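Local coordinates for aspartate-semialdehyde dehydrogenase 2 (Vibrio cholerae, PDB 2R00), which catalyses the NADPH-dependent reductive dephosphorylation of L-aspartyl-4-phosphate to L-aspartate semialdehyde, a step toward lysine, methionine and threonine, at residues A[95-100]-A[213-218]; A[134-139]-A[152-157]; A[138-143]-A[246-251]; A[219-224]-A[228-233]; A[271-276]-A[295-300]. All coordinates share one frame; numbering follows the deposited sequence.

Interaction 1. Residues A[95-100]-A[213-218]; sequences NTSHFR and EMKMVW
The predicted phosphate-binding site draws Lys215 of helix 211-223 across to Ser97 and Arg100 of the loop after strand 91-94, and so spans the boundary between the nucleotide-binding and dimerization domains. Lys215 NZ comes within 3.7 Å of Ser97 CB, and the same nitrogen lies 4.3 Å from Arg100 NH1, at the edge of the guanidinium and near its plane. Bends late in the lysine chain (chi3 30°, chi4 75°) turn the amine there, where it is also hydrogen-bonded to Tyr101 OH. The Arg100 guanidinium folds back over its own loop, one face against Thr96 C and Ser97 CA, the latter 3.5 Å above the plane of the Arg100 group. Arg100 NE is hydrogen-bonded to Asn128 O, and Glu219 is a weak, long ion-pair partner of NH1. Two cationic groups placed near each other, with Arg100 about 8 Å from the acyl-thioester residue Cys131 between nearest side-chain atoms, are consistent with a pocket made for the anionic phosphate.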
# COMPACT_ATOMS: atom_id res chain seq x y z
N ASN A 95 3.29 -26.53 -6.84
CA ASN A 95 2.69 -25.26 -6.46
C ASN A 95 2.31 -25.24 -4.99
O ASN A 95 1.13 -25.07 -4.64
CB ASN A 95 1.50 -24.92 -7.36
CG ASN A 95 0.91 -23.55 -7.06
OD1 ASN A 95 1.61 -22.55 -7.12
ND2 ASN A 95 -0.35 -23.52 -6.70
N THR A 96 3.31 -25.45 -4.13
CA THR A 96 3.17 -25.23 -2.68
C THR A 96 4.42 -24.53 -2.17
O THR A 96 5.39 -24.35 -2.91
CB THR A 96 2.94 -26.57 -1.88
OG1 THR A 96 4.18 -27.25 -1.68
CG2 THR A 96 1.99 -27.50 -2.61
N SER A 97 4.41 -24.16 -0.89
CA SER A 97 5.62 -23.61 -0.27
C SER A 97 6.64 -24.70 0.08
O SER A 97 7.80 -24.39 0.36
CB SER A 97 5.28 -22.81 0.99
OG SER A 97 4.60 -23.65 1.90
N HIS A 98 6.22 -25.97 0.07
CA HIS A 98 7.06 -27.01 0.68
C HIS A 98 8.51 -27.08 0.18
O HIS A 98 9.43 -27.09 1.00
CB HIS A 98 6.42 -28.42 0.67
CG HIS A 98 7.25 -29.43 1.42
ND1 HIS A 98 7.35 -29.43 2.79
CD2 HIS A 98 8.06 -30.42 0.98
CE1 HIS A 98 8.20 -30.38 3.17
NE2 HIS A 98 8.63 -31.00 2.08
N PHE A 99 8.72 -27.11 -1.14
CA PHE A 99 10.08 -27.27 -1.70
C PHE A 99 10.77 -26.00 -2.18
O PHE A 99 11.87 -26.06 -2.73
CB PHE A 99 10.08 -28.27 -2.86
CG PHE A 99 9.71 -29.66 -2.46
CD1 PHE A 99 10.61 -30.48 -1.81
CD2 PHE A 99 8.44 -30.16 -2.76
CE1 PHE A 99 10.26 -31.78 -1.44
CE2 PHE A 99 8.08 -31.45 -2.41
CZ PHE A 99 8.99 -32.26 -1.74
N ARG A 100 10.13 -24.85 -1.97
CA ARG A 100 10.66 -23.59 -2.52
C ARG A 100 12.04 -23.20 -1.97
O ARG A 100 12.78 -22.52 -2.65
CB ARG A 100 9.69 -22.42 -2.27
CG ARG A 100 8.33 -22.55 -2.94
CD ARG A 100 7.49 -21.30 -2.74
NE ARG A 100 6.17 -21.49 -3.34
CZ ARG A 100 5.03 -21.01 -2.84
NH1 ARG A 100 5.05 -20.29 -1.72
NH2 ARG A 100 3.89 -21.25 -3.46
N GLU A 213 6.68 -12.77 5.32
CA GLU A 213 7.52 -11.69 4.78
C GLU A 213 8.93 -12.20 4.52
O GLU A 213 9.47 -11.95 3.45
CB GLU A 213 7.53 -10.45 5.69
CG GLU A 213 6.19 -9.69 5.70
CD GLU A 213 6.01 -8.73 6.88
OE1 GLU A 213 6.88 -8.65 7.78
OE2 GLU A 213 4.98 -8.03 6.89
N MET A 214 9.52 -12.92 5.47
CA MET A 214 10.85 -13.49 5.29
C MET A 214 10.87 -14.47 4.11
O MET A 214 11.85 -14.55 3.38
CB MET A 214 11.33 -14.19 6.57
CG MET A 214 11.82 -13.23 7.66
SD MET A 214 12.84 -11.84 7.08
CE MET A 214 14.24 -12.61 6.23
N LYS A 215 9.77 -15.20 3.93
CA LYS A 215 9.69 -16.16 2.83
C LYS A 215 9.79 -15.47 1.48
O LYS A 215 10.42 -15.99 0.56
CB LYS A 215 8.44 -17.02 2.93
CG LYS A 215 8.62 -18.21 3.87
CD LYS A 215 7.32 -18.77 4.41
CE LYS A 215 6.16 -18.59 3.45
NZ LYS A 215 6.19 -19.53 2.31
N MET A 216 9.19 -14.28 1.37
CA MET A 216 9.29 -13.46 0.17
C MET A 216 10.72 -13.01 -0.10
O MET A 216 11.18 -13.03 -1.24
CB MET A 216 8.34 -12.26 0.28
CG MET A 216 8.21 -11.43 -0.98
SD MET A 216 6.65 -10.49 -1.06
CE MET A 216 6.61 -10.24 -2.83
N VAL A 217 11.43 -12.61 0.96
CA VAL A 217 12.84 -12.27 0.84
C VAL A 217 13.61 -13.42 0.24
O VAL A 217 14.35 -13.25 -0.72
CB VAL A 217 13.46 -11.94 2.23
CG1 VAL A 217 14.96 -11.69 2.09
CG2 VAL A 217 12.77 -10.74 2.87
N TRP A 218 13.43 -14.61 0.81
CA TRP A 218 14.20 -15.79 0.42
C TRP A 218 13.86 -16.25 -1.00
O TRP A 218 14.76 -16.61 -1.77
CB TRP A 218 14.00 -16.92 1.43
CG TRP A 218 14.47 -16.56 2.82
CD1 TRP A 218 15.54 -15.75 3.15
CD2 TRP A 218 13.92 -17.01 4.07
NE1 TRP A 218 15.67 -15.66 4.52
CE2 TRP A 218 14.70 -16.43 5.11
CE3 TRP A 218 12.85 -17.86 4.41
CZ2 TRP A 218 14.43 -16.66 6.46
CZ3 TRP A 218 12.58 -18.08 5.77
CH2 TRP A 218 13.36 -17.48 6.77

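Interaction 2. Residues A[134-139]-A[152-157]; sequences IQMLVA and INVTTY
Where helix 131-147 packs on strand 149-159, the CA atoms of Met136 and Val154 approach to 8.8 Å, close enough for a single long side chain to bridge the gap. This is the helix-on-sheet layer of an alpha/beta domain, and the two elements follow one another in the chain. Met136 carries the helix side of the contact. Its chain runs out straight through CG, opposite the backbone N (chi1 -178°), and turns only at the thioether, with chi3 at 71°. The sulfur is thereby delivered to the strand while CE is swung off toward helix 211-223, where Met216 and Thr220 receive it. Ile152 and Val154 both direct their CB atoms at the helix; the intervening Asn153 points away from it, its ND2 bonded to Asp300 of the second subunit. Ile152 offers its CG2 branch, 3.9 Å from Met136 SD. Against Val154 the sulfur rests on the whole isopropyl group: Met136 SD is 3.8 Å from Val154 CG2 and 3.9 Å from both CB and CG1 of that valine.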
# COMPACT_ATOMS: atom_id res chain seq x y z
N ILE A 134 6.05 -14.15 -7.99
CA ILE A 134 5.92 -14.21 -9.46
C ILE A 134 5.61 -12.81 -10.03
O ILE A 134 6.36 -12.30 -10.87
CB ILE A 134 4.85 -15.23 -9.90
CG1 ILE A 134 5.24 -16.64 -9.46
CG2 ILE A 134 4.65 -15.17 -11.44
CD1 ILE A 134 4.11 -17.68 -9.62
N GLN A 135 4.52 -12.21 -9.56
CA GLN A 135 4.07 -10.88 -9.99
C GLN A 135 5.22 -9.86 -9.96
O GLN A 135 5.48 -9.18 -10.96
CB GLN A 135 3.01 -10.35 -9.03
CG GLN A 135 1.55 -10.62 -9.36
CD GLN A 135 0.63 -10.18 -8.22
OE1 GLN A 135 -0.02 -11.02 -7.59
NE2 GLN A 135 0.59 -8.86 -7.92
N MET A 136 5.88 -9.76 -8.81
CA MET A 136 6.91 -8.76 -8.58
C MET A 136 8.13 -8.99 -9.47
O MET A 136 8.69 -8.04 -10.04
CB MET A 136 7.32 -8.72 -7.09
CG MET A 136 8.36 -7.65 -6.77
SD MET A 136 8.82 -7.53 -5.03
CE MET A 136 9.78 -9.02 -4.78
N LEU A 137 8.56 -10.24 -9.56
CA LEU A 137 9.77 -10.60 -10.30
C LEU A 137 9.64 -10.41 -11.81
O LEU A 137 10.60 -10.01 -12.48
CB LEU A 137 10.17 -12.04 -9.97
CG LEU A 137 11.19 -12.09 -8.82
CD1 LEU A 137 11.05 -13.33 -8.03
CD2 LEU A 137 12.60 -12.00 -9.36
N VAL A 138 8.46 -10.70 -12.35
CA VAL A 138 8.18 -10.39 -13.75
C VAL A 138 8.33 -8.89 -14.00
O VAL A 138 9.04 -8.47 -14.92
CB VAL A 138 6.80 -10.93 -14.17
CG1 VAL A 138 6.38 -10.34 -15.51
CG2 VAL A 138 6.84 -12.46 -14.28
N ALA A 139 7.69 -8.07 -13.16
CA ALA A 139 7.75 -6.62 -13.28
C ALA A 139 9.15 -6.01 -13.09
O ALA A 139 9.49 -5.05 -13.76
CB ALA A 139 6.75 -5.95 -12.33
N ILE A 152 14.82 -3.64 -2.52
CA ILE A 152 13.37 -3.64 -2.83
C ILE A 152 12.60 -3.51 -1.53
O ILE A 152 12.78 -4.31 -0.60
CB ILE A 152 12.91 -4.95 -3.54
CG1 ILE A 152 13.65 -5.17 -4.86
CG2 ILE A 152 11.38 -4.92 -3.78
CD1 ILE A 152 13.64 -6.64 -5.35
N ASN A 153 11.74 -2.50 -1.46
CA ASN A 153 10.72 -2.41 -0.42
C ASN A 153 9.35 -2.63 -1.07
O ASN A 153 8.98 -1.93 -2.02
CB ASN A 153 10.79 -1.06 0.30
CG ASN A 153 11.98 -0.98 1.27
OD1 ASN A 153 13.12 -1.25 0.89
ND2 ASN A 153 11.71 -0.61 2.53
N VAL A 154 8.62 -3.61 -0.57
CA VAL A 154 7.38 -4.03 -1.21
C VAL A 154 6.28 -4.28 -0.17
O VAL A 154 6.52 -4.91 0.87
CB VAL A 154 7.59 -5.27 -2.12
CG1 VAL A 154 8.18 -6.48 -1.34
CG2 VAL A 154 6.30 -5.64 -2.87
N THR A 155 5.08 -3.79 -0.48
CA THR A 155 3.88 -4.07 0.31
C THR A 155 2.90 -4.89 -0.54
O THR A 155 2.58 -4.49 -1.67
CB THR A 155 3.20 -2.76 0.80
OG1 THR A 155 4.13 -2.00 1.58
CG2 THR A 155 1.97 -3.08 1.66
N THR A 156 2.45 -6.03 -0.02
CA THR A 156 1.47 -6.87 -0.71
C THR A 156 0.14 -6.78 0.01
O THR A 156 0.09 -6.60 1.23
CB THR A 156 1.88 -8.37 -0.81
OG1 THR A 156 1.85 -8.98 0.49
CG2 THR A 156 3.26 -8.53 -1.43
N TYR A 157 -0.94 -6.94 -0.74
CA TYR A 157 -2.28 -6.77 -0.21
C TYR A 157 -3.14 -7.96 -0.62
O TYR A 157 -3.23 -8.29 -1.80
CB TYR A 157 -2.92 -5.49 -0.77
CG TYR A 157 -2.13 -4.22 -0.56
CD1 TYR A 157 -1.30 -3.73 -1.56
CD2 TYR A 157 -2.25 -3.49 0.62
CE1 TYR A 157 -0.58 -2.55 -1.39
CE2 TYR A 157 -1.55 -2.30 0.80
CZ TYR A 157 -0.71 -1.84 -0.21
OH TYR A 157 0.00 -0.67 -0.03

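Interaction 3. Residues A[138-143]-A[246-251]; sequences VALKPI and EAVHVE
Leu140 is the side chain through which helix 131-147 settles on Val248 and Val250 of strand 244-252, and its carbons can be taken in turn. CB points toward the strand and packs against CZ of the Phe224 ring. At the branch point the strand is met: Leu140 CG is 3.9 Å from Val250 CG1. The fork beyond it closes on two valines at once. Leu140 CD1 touches Val248 CG1 at 3.8 Å, methyl to methyl and tip to tip, and is 3.9 Å from Val250 CG1. The second tip, Leu140 CD2, is likewise 3.9 Å from Val250 CG1 and stands a little farther, 4.1 Å, from Val248 CG1. Leucine and Val250 thus slide past one another, pointing opposite ways. The leucine sits with both torsions away from the staggered positions (chi1 -100°, chi2 32°), which probably helps both methyls reach the valines. One turn on, Ile143 adds a looser touch, its CG2 4.5 Å from Val250 CG2. His249, between the two valines, turns its side chain the other way, toward Arg151 of the second subunit. The local axes of helix and strand run nearly parallel, 19° apart and 11.0 Å at closest approach, which is the classic layer packing of an alpha/beta domain, here the dimerization domain with one sheet face against helices and the other toward the partner subunit.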
# COMPACT_ATOMS: atom_id res chain seq x y z
N VAL A 138 8.46 -10.70 -12.35
CA VAL A 138 8.18 -10.39 -13.75
C VAL A 138 8.33 -8.89 -14.00
O VAL A 138 9.04 -8.47 -14.92
CB VAL A 138 6.80 -10.93 -14.17
CG1 VAL A 138 6.38 -10.34 -15.51
CG2 VAL A 138 6.84 -12.46 -14.28
N ALA A 139 7.69 -8.07 -13.16
CA ALA A 139 7.75 -6.62 -13.28
C ALA A 139 9.15 -6.01 -13.09
O ALA A 139 9.49 -5.05 -13.76
CB ALA A 139 6.75 -5.95 -12.33
N LEU A 140 9.94 -6.58 -12.19
CA LEU A 140 11.24 -6.00 -11.82
C LEU A 140 12.42 -6.41 -12.69
O LEU A 140 13.40 -5.68 -12.80
CB LEU A 140 11.57 -6.32 -10.36
CG LEU A 140 11.33 -5.26 -9.28
CD1 LEU A 140 10.16 -4.36 -9.57
CD2 LEU A 140 11.19 -5.90 -7.90
N LYS A 141 12.33 -7.60 -13.29
CA LYS A 141 13.44 -8.14 -14.07
C LYS A 141 14.02 -7.20 -15.14
O LYS A 141 15.25 -7.06 -15.20
CB LYS A 141 13.08 -9.52 -14.66
CG LYS A 141 14.25 -10.28 -15.31
CD LYS A 141 15.48 -10.34 -14.41
CE LYS A 141 16.47 -11.41 -14.88
NZ LYS A 141 16.60 -11.47 -16.36
N PRO A 142 13.17 -6.55 -15.97
CA PRO A 142 13.71 -5.57 -16.93
C PRO A 142 14.48 -4.41 -16.28
O PRO A 142 15.47 -3.95 -16.83
CB PRO A 142 12.45 -5.03 -17.63
CG PRO A 142 11.44 -6.12 -17.45
CD PRO A 142 11.71 -6.67 -16.10
N ILE A 143 14.02 -3.95 -15.12
CA ILE A 143 14.74 -2.92 -14.35
C ILE A 143 16.06 -3.48 -13.80
O ILE A 143 17.10 -2.83 -13.90
CB ILE A 143 13.87 -2.34 -13.21
CG1 ILE A 143 12.56 -1.77 -13.78
CG2 ILE A 143 14.66 -1.29 -12.43
CD1 ILE A 143 11.42 -1.57 -12.75
N GLU A 246 0.39 -5.28 -5.19
CA GLU A 246 1.67 -4.97 -4.55
C GLU A 246 2.09 -3.56 -4.91
O GLU A 246 1.97 -3.17 -6.05
CB GLU A 246 2.77 -5.89 -5.05
CG GLU A 246 2.44 -7.34 -4.95
CD GLU A 246 3.51 -8.19 -5.52
OE1 GLU A 246 4.15 -7.78 -6.51
OE2 GLU A 246 3.71 -9.28 -4.98
N ALA A 247 2.60 -2.83 -3.93
CA ALA A 247 3.24 -1.54 -4.14
C ALA A 247 4.73 -1.79 -4.02
O ALA A 247 5.19 -2.39 -3.03
CB ALA A 247 2.78 -0.54 -3.08
N VAL A 248 5.49 -1.38 -5.04
CA VAL A 248 6.92 -1.71 -5.10
C VAL A 248 7.78 -0.46 -5.20
O VAL A 248 7.57 0.39 -6.08
CB VAL A 248 7.28 -2.64 -6.32
CG1 VAL A 248 8.73 -3.14 -6.22
CG2 VAL A 248 6.32 -3.81 -6.42
N HIS A 249 8.73 -0.34 -4.28
CA HIS A 249 9.79 0.64 -4.41
C HIS A 249 11.12 -0.08 -4.61
O HIS A 249 11.45 -0.99 -3.84
CB HIS A 249 9.88 1.56 -3.19
CG HIS A 249 11.05 2.50 -3.25
ND1 HIS A 249 11.02 3.69 -3.93
CD2 HIS A 249 12.30 2.39 -2.73
CE1 HIS A 249 12.19 4.29 -3.81
NE2 HIS A 249 12.99 3.52 -3.09
N VAL A 250 11.88 0.34 -5.62
CA VAL A 250 13.21 -0.21 -5.87
C VAL A 250 14.30 0.86 -5.88
O VAL A 250 14.16 1.93 -6.45
CB VAL A 250 13.28 -1.11 -7.15
CG1 VAL A 250 12.30 -2.27 -7.03
CG2 VAL A 250 12.99 -0.32 -8.40
N GLU A 251 15.38 0.54 -5.18
CA GLU A 251 16.58 1.35 -5.18
C GLU A 251 17.50 0.68 -6.21
O GLU A 251 17.92 -0.47 -6.03
CB GLU A 251 17.19 1.33 -3.78
CG GLU A 251 18.14 2.45 -3.47
CD GLU A 251 17.51 3.83 -3.54
OE1 GLU A 251 18.21 4.74 -4.01
OE2 GLU A 251 16.34 4.02 -3.14

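Interaction 4. Residues A[219-224]-A[228-233]; sequences ETQKIF and SIMVNP
The carbonyl oxygen of Ile229 accepts a hydrogen bond from the side-chain amide of Gln221, with NE2 2.9 Å from O. The bond is straight, 168° at the hydrogen; its donor lies almost in line with the carbonyl, and the oxygen stays close to the plane of the glutamine amide. Gln221 reaches it with a chain extended beyond CG, rising from the last turns of helix 211-223. Met230, bent at chi2 and chi3, curls its methyl alongside the amide, CE being 3.7 Å from Gln221 NE2. On the buried side the contact is apolar. Thr220 CG2 meets Val231 CG2 at 3.6 Å; a chi1 of -64° sets this methyl opposite the backbone N, facing the valine, and leaves Thr220 OG1 to bond Met216 O in the same helix. Farther along, Ile229 crosses Phe224 at about a right angle; its CD1 comes within 3.3 Å of Phe224 CD2, a tight fit, while the phenylalanine ring also stacks with Tyr144. Helix and strand run roughly antiparallel, 150° between their local directions. A single well-aligned hydrogen bond from a side-chain amide therefore gives a fixed polar point to the short connection from helix 211-223 to strand 230-238, whose remaining grip is hydrophobic.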
# COMPACT_ATOMS: atom_id res chain seq x y z
N GLU A 219 12.57 -16.21 -1.35
CA GLU A 219 12.15 -16.48 -2.73
C GLU A 219 12.76 -15.49 -3.73
O GLU A 219 13.26 -15.90 -4.77
CB GLU A 219 10.62 -16.51 -2.85
CG GLU A 219 9.96 -17.70 -2.13
CD GLU A 219 8.47 -17.82 -2.41
OE1 GLU A 219 8.03 -17.54 -3.54
OE2 GLU A 219 7.72 -18.24 -1.49
N THR A 220 12.72 -14.20 -3.41
CA THR A 220 13.22 -13.14 -4.29
C THR A 220 14.73 -13.25 -4.55
O THR A 220 15.18 -13.16 -5.71
CB THR A 220 12.87 -11.74 -3.71
OG1 THR A 220 11.45 -11.60 -3.68
CG2 THR A 220 13.47 -10.62 -4.53
N GLN A 221 15.49 -13.47 -3.48
CA GLN A 221 16.94 -13.64 -3.57
C GLN A 221 17.35 -14.90 -4.33
O GLN A 221 18.34 -14.89 -5.07
CB GLN A 221 17.55 -13.67 -2.16
CG GLN A 221 17.52 -12.32 -1.45
CD GLN A 221 18.05 -12.38 -0.03
OE1 GLN A 221 18.09 -13.45 0.59
NE2 GLN A 221 18.45 -11.23 0.50
N LYS A 222 16.59 -15.99 -4.14
CA LYS A 222 16.80 -17.24 -4.87
C LYS A 222 16.56 -17.08 -6.37
O LYS A 222 17.40 -17.47 -7.19
CB LYS A 222 15.90 -18.36 -4.32
CG LYS A 222 16.13 -19.73 -4.94
CD LYS A 222 15.50 -20.84 -4.10
CE LYS A 222 15.89 -22.25 -4.59
NZ LYS A 222 15.43 -23.31 -3.61
N ILE A 223 15.42 -16.51 -6.74
CA ILE A 223 15.06 -16.36 -8.15
C ILE A 223 16.06 -15.46 -8.89
O ILE A 223 16.52 -15.81 -9.98
CB ILE A 223 13.59 -15.92 -8.34
CG1 ILE A 223 12.66 -17.03 -7.85
CG2 ILE A 223 13.29 -15.61 -9.82
CD1 ILE A 223 11.24 -16.58 -7.47
N PHE A 224 16.41 -14.33 -8.28
CA PHE A 224 17.45 -13.45 -8.84
C PHE A 224 18.83 -14.07 -8.75
O PHE A 224 19.77 -13.61 -9.40
CB PHE A 224 17.48 -12.10 -8.10
CG PHE A 224 16.47 -11.07 -8.61
CD1 PHE A 224 16.28 -10.85 -9.97
CD2 PHE A 224 15.75 -10.29 -7.71
CE1 PHE A 224 15.36 -9.88 -10.43
CE2 PHE A 224 14.83 -9.32 -8.16
CZ PHE A 224 14.64 -9.12 -9.52
N SER A 228 22.92 -10.51 -2.45
CA SER A 228 23.18 -9.10 -2.13
C SER A 228 21.95 -8.19 -2.24
O SER A 228 21.91 -7.11 -1.63
CB SER A 228 24.35 -8.55 -2.96
OG SER A 228 23.96 -8.23 -4.28
N ILE A 229 20.93 -8.62 -2.99
CA ILE A 229 19.70 -7.84 -3.07
C ILE A 229 18.97 -7.88 -1.74
O ILE A 229 18.60 -8.95 -1.25
CB ILE A 229 18.74 -8.29 -4.18
CG1 ILE A 229 19.47 -8.45 -5.50
CG2 ILE A 229 17.63 -7.26 -4.35
CD1 ILE A 229 18.55 -8.88 -6.65
N MET A 230 18.77 -6.71 -1.16
CA MET A 230 17.97 -6.60 0.05
C MET A 230 16.50 -6.43 -0.30
O MET A 230 16.14 -5.69 -1.22
CB MET A 230 18.50 -5.48 0.95
CG MET A 230 19.93 -5.75 1.50
SD MET A 230 20.08 -7.18 2.63
CE MET A 230 20.72 -8.45 1.53
N VAL A 231 15.65 -7.16 0.43
CA VAL A 231 14.22 -7.17 0.19
C VAL A 231 13.52 -6.92 1.53
O VAL A 231 13.78 -7.61 2.51
CB VAL A 231 13.73 -8.52 -0.38
CG1 VAL A 231 12.26 -8.43 -0.80
CG2 VAL A 231 14.62 -8.98 -1.57
N ASN A 232 12.65 -5.93 1.56
CA ASN A 232 11.95 -5.54 2.78
C ASN A 232 10.44 -5.55 2.55
O ASN A 232 9.87 -4.54 2.15
CB ASN A 232 12.46 -4.16 3.21
CG ASN A 232 13.97 -4.14 3.39
OD1 ASN A 232 14.50 -4.85 4.23
ND2 ASN A 232 14.67 -3.36 2.56
N PRO A 233 9.80 -6.72 2.75
CA PRO A 233 8.37 -6.84 2.50
C PRO A 233 7.49 -6.50 3.70
O PRO A 233 7.88 -6.71 4.86
CB PRO A 233 8.18 -8.33 2.15
CG PRO A 233 9.57 -8.95 2.21
CD PRO A 233 10.35 -8.03 3.12

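Interaction 5. Residues A[271-276]-A[295-300]; sequences IELFRG and GRVRND
A water-mediated backbone contact, backed by one apolar pair, links Phe274 and Leu273 to residues 295-297 at the edge of the dimerization-domain sheet, where strand 271-273 is the last strand within this chain. Phe274 is still backbone-bonded to Val294, and its CA lies 5.0 Å from Gly295 CA; beyond this the strands separate, Phe274 O being 4.5 Å from Arg296 N. Two waters bridge the widening. Water 1 donates to Phe274 O at 2.8 Å and accepts from Arg296 N; water 2 donates to the same oxygen of Phe274 at 3.1 Å and accepts from Val297 N. Through the waters, one carbonyl is linked to two amide nitrogens of the other strand. Arg296 has left-handed backbone angles (phi 51°), an interruption that accompanies the departure from regular pairing. Beside the waters, Leu273 crosses Val297 at about a right angle, with CD1 3.9 Å from Val297 CG2. Both side chains are roofed by helix 258-267 through Met262, while on the other side of strand 292-300 Gly295 is backbone-bonded to Trp310 of strand 306-313.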
# COMPACT_ATOMS: atom_id res chain seq x y z
N ILE A 271 3.57 -8.68 -19.39
CA ILE A 271 3.24 -7.45 -18.66
C ILE A 271 2.26 -6.60 -19.45
O ILE A 271 2.48 -6.34 -20.64
CB ILE A 271 4.51 -6.61 -18.37
CG1 ILE A 271 5.44 -7.36 -17.41
CG2 ILE A 271 4.13 -5.22 -17.81
CD1 ILE A 271 6.82 -6.77 -17.27
N GLU A 272 1.19 -6.17 -18.80
CA GLU A 272 0.36 -5.10 -19.35
C GLU A 272 0.60 -3.81 -18.56
O GLU A 272 0.31 -3.74 -17.36
CB GLU A 272 -1.12 -5.47 -19.37
CG GLU A 272 -2.01 -4.34 -19.91
CD GLU A 272 -3.34 -4.82 -20.47
OE1 GLU A 272 -3.51 -6.04 -20.65
OE2 GLU A 272 -4.21 -3.96 -20.75
N LEU A 273 1.15 -2.81 -19.25
CA LEU A 273 1.37 -1.50 -18.64
C LEU A 273 0.21 -0.54 -18.90
O LEU A 273 -0.21 -0.35 -20.06
CB LEU A 273 2.68 -0.88 -19.13
CG LEU A 273 3.04 0.43 -18.42
CD1 LEU A 273 4.04 0.16 -17.29
CD2 LEU A 273 3.60 1.43 -19.41
N PHE A 274 -0.27 0.08 -17.82
CA PHE A 274 -1.31 1.10 -17.88
C PHE A 274 -0.68 2.47 -17.62
O PHE A 274 -0.14 2.72 -16.53
CB PHE A 274 -2.40 0.81 -16.85
CG PHE A 274 -3.15 -0.46 -17.10
CD1 PHE A 274 -2.56 -1.70 -16.84
CD2 PHE A 274 -4.45 -0.42 -17.57
CE1 PHE A 274 -3.25 -2.87 -17.07
CE2 PHE A 274 -5.16 -1.59 -17.80
CZ PHE A 274 -4.55 -2.83 -17.56
N ARG A 275 -0.72 3.33 -18.63
CA ARG A 275 -0.10 4.65 -18.54
C ARG A 275 -1.08 5.68 -17.98
O ARG A 275 -0.68 6.79 -17.63
CB ARG A 275 0.41 5.10 -19.92
CG ARG A 275 1.75 4.48 -20.33
CD ARG A 275 2.09 4.81 -21.79
NE ARG A 275 3.34 4.21 -22.24
CZ ARG A 275 4.56 4.70 -22.02
NH1 ARG A 275 4.72 5.82 -21.32
NH2 ARG A 275 5.62 4.06 -22.49
N GLY A 276 -2.35 5.31 -17.91
CA GLY A 276 -3.38 6.21 -17.42
C GLY A 276 -4.22 6.73 -18.56
O GLY A 276 -3.78 6.76 -19.72
N GLY A 295 1.12 -0.40 -13.16
CA GLY A 295 0.72 1.02 -13.26
C GLY A 295 1.38 1.90 -12.22
O GLY A 295 2.19 1.43 -11.42
N ARG A 296 1.00 3.19 -12.21
CA ARG A 296 1.53 4.19 -11.28
C ARG A 296 3.06 4.17 -11.25
O ARG A 296 3.67 4.25 -10.19
CB ARG A 296 0.90 4.02 -9.86
CG ARG A 296 1.11 5.19 -8.87
CD ARG A 296 -0.00 5.29 -7.79
NE ARG A 296 -0.53 3.97 -7.43
CZ ARG A 296 -1.78 3.70 -7.07
NH1 ARG A 296 -2.71 4.64 -7.00
NH2 ARG A 296 -2.09 2.45 -6.77
N VAL A 297 3.67 4.06 -12.44
CA VAL A 297 5.14 4.01 -12.59
C VAL A 297 5.78 5.41 -12.56
O VAL A 297 5.49 6.25 -13.41
CB VAL A 297 5.56 3.27 -13.89
CG1 VAL A 297 7.09 3.20 -14.01
CG2 VAL A 297 4.93 1.86 -13.95
N ARG A 298 6.64 5.65 -11.57
CA ARG A 298 7.22 6.98 -11.35
C ARG A 298 8.50 6.94 -10.51
O ARG A 298 8.67 6.04 -9.69
CB ARG A 298 6.18 7.92 -10.72
CG ARG A 298 5.68 7.51 -9.32
CD ARG A 298 4.29 8.04 -9.07
NE ARG A 298 3.80 7.80 -7.70
CZ ARG A 298 2.70 8.38 -7.21
NH1 ARG A 298 1.99 9.22 -7.96
NH2 ARG A 298 2.30 8.12 -5.97
N ASN A 299 9.39 7.90 -10.73
CA ASN A 299 10.60 8.01 -9.92
C ASN A 299 10.27 8.60 -8.56
O ASN A 299 9.22 9.22 -8.38
CB ASN A 299 11.65 8.89 -10.60
CG ASN A 299 12.31 8.22 -11.79
OD1 ASN A 299 12.09 8.64 -12.92
ND2 ASN A 299 13.11 7.19 -11.55
N ASP A 300 11.15 8.37 -7.59
CA ASP A 300 11.18 9.21 -6.41
C ASP A 300 11.54 10.60 -6.93
O ASP A 300 12.36 10.73 -7.85
CB ASP A 300 12.25 8.75 -5.41
CG ASP A 300 11.87 7.48 -4.64
OD1 ASP A 300 10.68 7.09 -4.57
OD2 ASP A 300 12.80 6.87 -4.08
O HOH W 1 -1.18 3.45 -14.01
O HOH W 2 2.17 4.15 -15.09

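In the fold
Four of the five contacts build one domain; interaction 1 alone joins the two domains, and it is the partly buried, charged one, at the predicted phosphate site. Interactions 2 to 5 are buried. Of these, 2 and 3 are purely apolar, both resting helix 131-147 on neighbouring strands of the same sheet. Interaction 4 shares helix 211-223 with interaction 1, so one helix presents Lys215 to the site and, two turns later, is tied just ahead of outermost strand 230-238 by one hydrogen bond amid hydrophobic packing. Interaction 5 adds two waters where direct pairing of strands 271-273 and 292-300 gives out. Chemistry thus follows place: charge at the site, methyls under the sheet, water at its edge.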